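Local coordinates for ochratoxinase (Aspergillus niger, PDB 4C65), which is a zinc-dependent amidohydrolase that splits the mycotoxin ochratoxin A into ochratoxin alpha and L-phenylalanine, acting as a carboxypeptidase that releases C-terminal aromatic residues, at residues His56-Cys68 against Thr380-Leu394. Numbering follows the deposited sequence.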
loop_
_atom_site.group_PDB
_atom_site.type_symbol
_atom_site.label_atom_id
_atom_site.label_comp_id
_atom_site.label_asym_id
_atom_site.label_seq_id
_atom_site.Cartn_x
_atom_site.Cartn_y
_atom_site.Cartn_z
ATOM N N HIS A 56 -43.119 -44.358 11.938
ATOM C CA HIS A 56 -41.922 -45.091 12.318
ATOM C C HIS A 56 -42.090 -45.646 13.702
ATOM O O HIS A 56 -42.773 -45.036 14.530
ATOM C CB HIS A 56 -40.707 -44.164 12.282
ATOM C CG HIS A 56 -40.468 -43.573 10.937
ATOM N ND1 HIS A 56 -39.715 -44.204 9.973
ATOM C CD2 HIS A 56 -40.934 -42.438 10.374
ATOM C CE1 HIS A 56 -39.697 -43.460 8.881
ATOM N NE2 HIS A 56 -40.434 -42.387 9.099
ATOM N N ARG A 57 -41.424 -46.762 13.963
ATOM C CA ARG A 57 -41.405 -47.359 15.280
ATOM C C ARG A 57 -39.982 -47.602 15.675
ATOM O O ARG A 57 -39.292 -48.356 15.027
ATOM C CB ARG A 57 -42.198 -48.672 15.248
ATOM C CG ARG A 57 -43.669 -48.372 15.351
ATOM C CD ARG A 57 -44.552 -49.572 15.229
ATOM N NE ARG A 57 -45.904 -49.150 14.827
ATOM C CZ ARG A 57 -46.820 -48.672 15.669
ATOM N NH1 ARG A 57 -46.573 -48.556 16.981
ATOM N NH2 ARG A 57 -48.007 -48.306 15.211
ATOM N N VAL A 58 -39.540 -46.969 16.754
ATOM C CA VAL A 58 -38.153 -47.042 17.175
ATOM C C VAL A 58 -38.058 -47.302 18.673
ATOM O O VAL A 58 -38.960 -46.945 19.421
ATOM C CB VAL A 58 -37.392 -45.723 16.837
ATOM C CG1 VAL A 58 -37.480 -45.429 15.350
ATOM C CG2 VAL A 58 -37.932 -44.544 17.637
ATOM N N PRO A 59 -36.952 -47.912 19.115
ATOM C CA PRO A 59 -36.817 -48.211 20.546
ATOM C C PRO A 59 -36.632 -46.970 21.392
ATOM O O PRO A 59 -37.227 -46.868 22.455
ATOM C CB PRO A 59 -35.560 -49.096 20.626
ATOM C CG PRO A 59 -35.273 -49.535 19.229
ATOM C CD PRO A 59 -35.862 -48.490 18.316
ATOM N N VAL A 60 -35.823 -46.026 20.913
ATOM C CA VAL A 60 -35.496 -44.824 21.679
ATOM C C VAL A 60 -35.547 -43.583 20.806
ATOM O O VAL A 60 -34.967 -43.562 19.724
ATOM C CB VAL A 60 -34.088 -44.926 22.321
ATOM C CG1 VAL A 60 -33.739 -43.655 23.078
ATOM C CG2 VAL A 60 -34.031 -46.125 23.257
ATOM N N LEU A 61 -36.190 -42.541 21.322
ATOM C CA LEU A 61 -36.259 -41.265 20.641
ATOM C C LEU A 61 -35.807 -40.140 21.574
ATOM O O LEU A 61 -36.116 -40.159 22.777
ATOM C CB LEU A 61 -37.682 -40.998 20.177
ATOM C CG LEU A 61 -37.860 -39.998 19.049
ATOM C CD1 LEU A 61 -37.414 -40.572 17.710
ATOM C CD2 LEU A 61 -39.321 -39.555 18.973
ATOM N N MET A 62 -35.090 -39.168 21.019
ATOM C CA MET A 62 -34.577 -38.040 21.792
ATOM C C MET A 62 -34.313 -36.849 20.888
ATOM O O MET A 62 -34.378 -36.972 19.649
ATOM C CB MET A 62 -33.300 -38.453 22.528
ATOM C CG MET A 62 -32.139 -38.889 21.643
ATOM S SD MET A 62 -30.621 -39.170 22.592
ATOM C CE MET A 62 -30.096 -37.475 22.881
ATOM N N PRO A 63 -34.014 -35.690 21.477
ATOM C CA PRO A 63 -33.635 -34.559 20.629
ATOM C C PRO A 63 -32.325 -34.779 19.920
ATOM O O PRO A 63 -31.453 -35.497 20.416
ATOM C CB PRO A 63 -33.476 -33.389 21.622
ATOM C CG PRO A 63 -34.083 -33.851 22.896
ATOM C CD PRO A 63 -33.942 -35.340 22.897
ATOM N N GLY A 64 -32.186 -34.172 18.750
ATOM C CA GLY A 64 -30.884 -34.131 18.074
ATOM C C GLY A 64 -29.820 -33.490 18.973
ATOM O O GLY A 64 -30.121 -32.575 19.740
ATOM N N LEU A 65 -28.595 -33.993 18.882
ATOM C CA LEU A 65 -27.527 -33.582 19.780
ATOM C C LEU A 65 -26.854 -32.293 19.321
ATOM O O LEU A 65 -26.734 -32.037 18.126
ATOM C CB LEU A 65 -26.493 -34.688 19.882
ATOM C CG LEU A 65 -26.944 -35.960 20.584
ATOM C CD1 LEU A 65 -26.035 -37.112 20.199
ATOM C CD2 LEU A 65 -26.940 -35.723 22.096
ATOM N N TRP A 66 -26.421 -31.498 20.299
ATOM C CA TRP A 66 -25.633 -30.288 20.068
ATOM C C TRP A 66 -24.195 -30.525 20.512
ATOM O O TRP A 66 -23.946 -31.251 21.469
ATOM C CB TRP A 66 -26.127 -29.133 20.901
ATOM C CG TRP A 66 -27.317 -28.421 20.384
ATOM C CD1 TRP A 66 -28.556 -28.927 20.214
ATOM C CD2 TRP A 66 -27.406 -27.026 20.077
ATOM N NE1 TRP A 66 -29.408 -27.947 19.755
ATOM C CE2 TRP A 66 -28.718 -26.771 19.665
ATOM C CE3 TRP A 66 -26.491 -25.973 20.088
ATOM C CZ2 TRP A 66 -29.136 -25.518 19.246
ATOM C CZ3 TRP A 66 -26.920 -24.719 19.698
ATOM C CH2 TRP A 66 -28.237 -24.504 19.294
ATOM N N ASP A 67 -23.245 -29.947 19.785
ATOM C CA ASP A 67 -21.942 -29.702 20.347
ATOM C C ASP A 67 -21.690 -28.215 20.301
ATOM O O ASP A 67 -21.793 -27.598 19.230
ATOM C CB ASP A 67 -20.851 -30.465 19.633
ATOM C CG ASP A 67 -19.575 -30.530 20.469
ATOM O OD1 ASP A 67 -18.838 -29.500 20.512
ATOM O OD2 ASP A 67 -19.344 -31.591 21.079
ATOM N N CYS A 68 -21.362 -27.652 21.459
ATOM C CA CYS A 68 -21.248 -26.219 21.605
ATOM C C CYS A 68 -19.835 -25.680 21.482
ATOM O O CYS A 68 -19.598 -24.499 21.740
ATOM C CB CYS A 68 -21.840 -25.811 22.936
ATOM S SG CYS A 68 -23.592 -26.239 23.071
ATOM N N THR A 380 -35.624 -25.181 20.452
ATOM C CA THR A 380 -35.091 -26.451 20.038
ATOM C C THR A 380 -34.358 -27.151 21.184
ATOM O O THR A 380 -34.328 -26.664 22.299
ATOM C CB THR A 380 -34.173 -26.278 18.816
ATOM O OG1 THR A 380 -33.870 -27.552 18.257
ATOM C CG2 THR A 380 -32.860 -25.574 19.184
ATOM N N GLY A 381 -33.819 -28.339 20.922
ATOM C CA GLY A 381 -33.108 -29.094 21.953
ATOM C C GLY A 381 -33.999 -29.843 22.940
ATOM O O GLY A 381 -33.487 -30.478 23.865
ATOM N N GLN A 382 -35.309 -29.838 22.697
ATOM C CA GLN A 382 -36.242 -30.649 23.454
ATOM C C GLN A 382 -37.345 -31.242 22.581
ATOM O O GLN A 382 -37.759 -30.629 21.589
ATOM C CB GLN A 382 -36.926 -29.819 24.518
ATOM C CG GLN A 382 -35.985 -29.259 25.536
ATOM C CD GLN A 382 -36.742 -28.465 26.568
ATOM O OE1 GLN A 382 -37.594 -28.976 27.258
ATOM N NE2 GLN A 382 -36.379 -27.205 26.696
ATOM N N LEU A 383 -37.795 -32.448 22.950
ATOM C CA LEU A 383 -38.921 -33.081 22.283
ATOM C C LEU A 383 -40.178 -32.550 22.966
ATOM O O LEU A 383 -40.684 -33.154 23.911
ATOM C CB LEU A 383 -38.840 -34.621 22.335
ATOM C CG LEU A 383 -37.641 -35.295 21.657
ATOM C CD1 LEU A 383 -37.895 -36.787 21.555
ATOM C CD2 LEU A 383 -37.315 -34.732 20.268
ATOM N N ARG A 384 -40.633 -31.406 22.475
ATOM C CA ARG A 384 -41.745 -30.652 23.043
ATOM C C ARG A 384 -42.573 -30.044 21.945
ATOM O O ARG A 384 -42.021 -29.600 20.950
ATOM C CB ARG A 384 -41.247 -29.472 23.875
ATOM C CG ARG A 384 -41.210 -29.858 25.313
ATOM C CD ARG A 384 -40.583 -28.785 26.155
ATOM N NE ARG A 384 -41.581 -27.801 26.545
ATOM C CZ ARG A 384 -41.350 -26.841 27.427
ATOM N NH1 ARG A 384 -40.173 -26.756 28.028
ATOM N NH2 ARG A 384 -42.303 -25.962 27.709
ATOM N N GLU A 385 -43.878 -29.952 22.158
ATOM C CA GLU A 385 -44.736 -29.326 21.184
ATOM C C GLU A 385 -44.281 -27.872 20.904
ATOM O O GLU A 385 -43.955 -27.110 21.815
ATOM C CB GLU A 385 -46.178 -29.382 21.660
ATOM C CG GLU A 385 -47.162 -28.829 20.639
ATOM C CD GLU A 385 -48.607 -28.642 21.097
ATOM O OE1 GLU A 385 -48.823 -27.986 22.132
ATOM O OE2 GLU A 385 -49.554 -29.004 20.365
ATOM N N GLY A 386 -44.232 -27.520 19.627
ATOM C CA GLY A 386 -43.836 -26.182 19.194
ATOM C C GLY A 386 -42.338 -25.993 18.969
ATOM O O GLY A 386 -41.931 -24.988 18.423
ATOM N N TYR A 387 -41.531 -26.965 19.374
ATOM C CA TYR A 387 -40.094 -26.921 19.165
ATOM C C TYR A 387 -39.725 -27.486 17.818
ATOM O O TYR A 387 -40.500 -28.217 17.190
ATOM C CB TYR A 387 -39.367 -27.693 20.262
ATOM C CG TYR A 387 -39.262 -26.926 21.549
ATOM C CD1 TYR A 387 -40.401 -26.408 22.175
ATOM C CD2 TYR A 387 -38.040 -26.744 22.165
ATOM C CE1 TYR A 387 -40.312 -25.711 23.361
ATOM C CE2 TYR A 387 -37.946 -26.061 23.354
ATOM C CZ TYR A 387 -39.079 -25.548 23.938
ATOM O OH TYR A 387 -38.970 -24.871 25.101
ATOM N N GLU A 388 -38.520 -27.150 17.362
ATOM C CA GLU A 388 -38.061 -27.568 16.037
ATOM C C GLU A 388 -37.862 -29.080 15.992
ATOM O O GLU A 388 -37.380 -29.682 16.945
ATOM C CB GLU A 388 -36.760 -26.874 15.646
ATOM C CG GLU A 388 -36.876 -25.378 15.516
ATOM C CD GLU A 388 -36.049 -24.783 14.395
ATOM O OE1 GLU A 388 -34.883 -25.218 14.112
ATOM O OE2 GLU A 388 -36.592 -23.851 13.774
ATOM N N ALA A 389 -38.230 -29.681 14.867
ATOM C CA ALA A 389 -38.180 -31.135 14.692
ATOM C C ALA A 389 -36.779 -31.606 14.352
ATOM O O ALA A 389 -36.522 -32.081 13.259
ATOM C CB ALA A 389 -39.181 -31.568 13.627
ATOM N N ASP A 390 -35.878 -31.444 15.319
ATOM C CA ASP A 390 -34.524 -32.011 15.280
ATOM C C ASP A 390 -34.542 -33.212 16.242
ATOM O O ASP A 390 -34.581 -33.040 17.471
ATOM C CB ASP A 390 -33.492 -30.991 15.743
ATOM C CG ASP A 390 -33.314 -29.844 14.777
ATOM O OD1 ASP A 390 -34.110 -29.745 13.807
ATOM O OD2 ASP A 390 -32.357 -29.073 14.947
ATOM N N VAL A 391 -34.612 -34.417 15.674
ATOM C CA VAL A 391 -35.015 -35.601 16.432
ATOM C C VAL A 391 -34.166 -36.740 15.960
ATOM O O VAL A 391 -33.955 -36.899 14.752
ATOM C CB VAL A 391 -36.521 -35.933 16.206
ATOM C CG1 VAL A 391 -36.955 -37.132 17.041
ATOM C CG2 VAL A 391 -37.400 -34.736 16.525
ATOM N N ILE A 392 -33.662 -37.534 16.895
ATOM C CA ILE A 392 -32.917 -38.727 16.511
ATOM C C ILE A 392 -33.459 -39.980 17.194
ATOM O O ILE A 392 -33.987 -39.921 18.314
ATOM C CB ILE A 392 -31.403 -38.576 16.765
ATOM C CG1 ILE A 392 -31.087 -38.372 18.254
ATOM C CG2 ILE A 392 -30.856 -37.425 15.943
ATOM C CD1 ILE A 392 -29.609 -38.477 18.600
ATOM N N ALA A 393 -33.314 -41.100 16.502
ATOM C CA ALA A 393 -33.712 -42.385 17.043
ATOM C C ALA A 393 -32.493 -43.240 17.266
ATOM O O ALA A 393 -31.555 -43.226 16.468
ATOM C CB ALA A 393 -34.684 -43.092 16.119
ATOM N N LEU A 394 -32.539 -44.006 18.345
ATOM C CA LEU A 394 -31.463 -44.914 18.700
ATOM C C LEU A 394 -31.958 -46.326 18.839
ATOM O O LEU A 394 -33.132 -46.562 19.154
ATOM C CB LEU A 394 -30.842 -44.487 20.030
ATOM C CG LEU A 394 -29.783 -43.396 19.987
ATOM C CD1 LEU A 394 -30.427 -42.051 20.023
ATOM C CD2 LEU A 394 -28.798 -43.505 21.134
#
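Met62 and Ile392 face each other as a hydrogen-bonded pair of an antiparallel sheet, with Met62 N to Ile392 O at 3.0 Å and Ile392 N to Met62 O at 2.9 Å. Two residues earlier, past the non-hydrogen-bonded pair Leu61-Ala393, Val60 and Leu394 form the next hydrogen-bonded pair, less evenly: Leu394 N to Val60 O is short at 2.8 Å, whereas the return bond from Val60 N is weak. The short axes of 60-63 and 391-394 run at 151°. Beyond Pro63, which lacks an N-H, Gly64 N reaches Asp390 O at 2.9 Å; the bond is straight at hydrogen, yet its donor stands well above the carbonyl plane.

Apolar packing differs on the two faces. On one, Met62 and Ile392 lie side by side, CG to CG1 3.6 Å; Met62 CG and Ile392 CG1 each sit between backbone N and carbonyl carbon (both chi1 near 60°). The extended chi2 carries Met62 SD over beside Leu394 CD1, while Leu65 CD1 meets Ile392 CD1 almost at right angles. On the other, Leu61 CD1 presses on Val391 CG1 at 3.5 Å and also touches Ala393 CB, which Val58 flanks from beyond the corner at Pro59. Leu383, at the centre of an inverse gamma turn, lays its methyls along the Met62-Pro63 peptide, CD2 to Pro63 N 3.6 Å.

Farther along, Thr380 CG2 meets the edge of the Trp66 indole at CZ2, 3.7 Å away.

The pairing joins a strand from early in the chain to one over 300 residues later, probably where the beta-sandwich domain passes into the twisted TIM barrel. Strand 60-67 also pairs with 7-15 and 109-114 and leads to the zinc ligand His69; strand 391-394 continues the sheet to 411-416, and Asp390 OD1 accepts from Gly417 N.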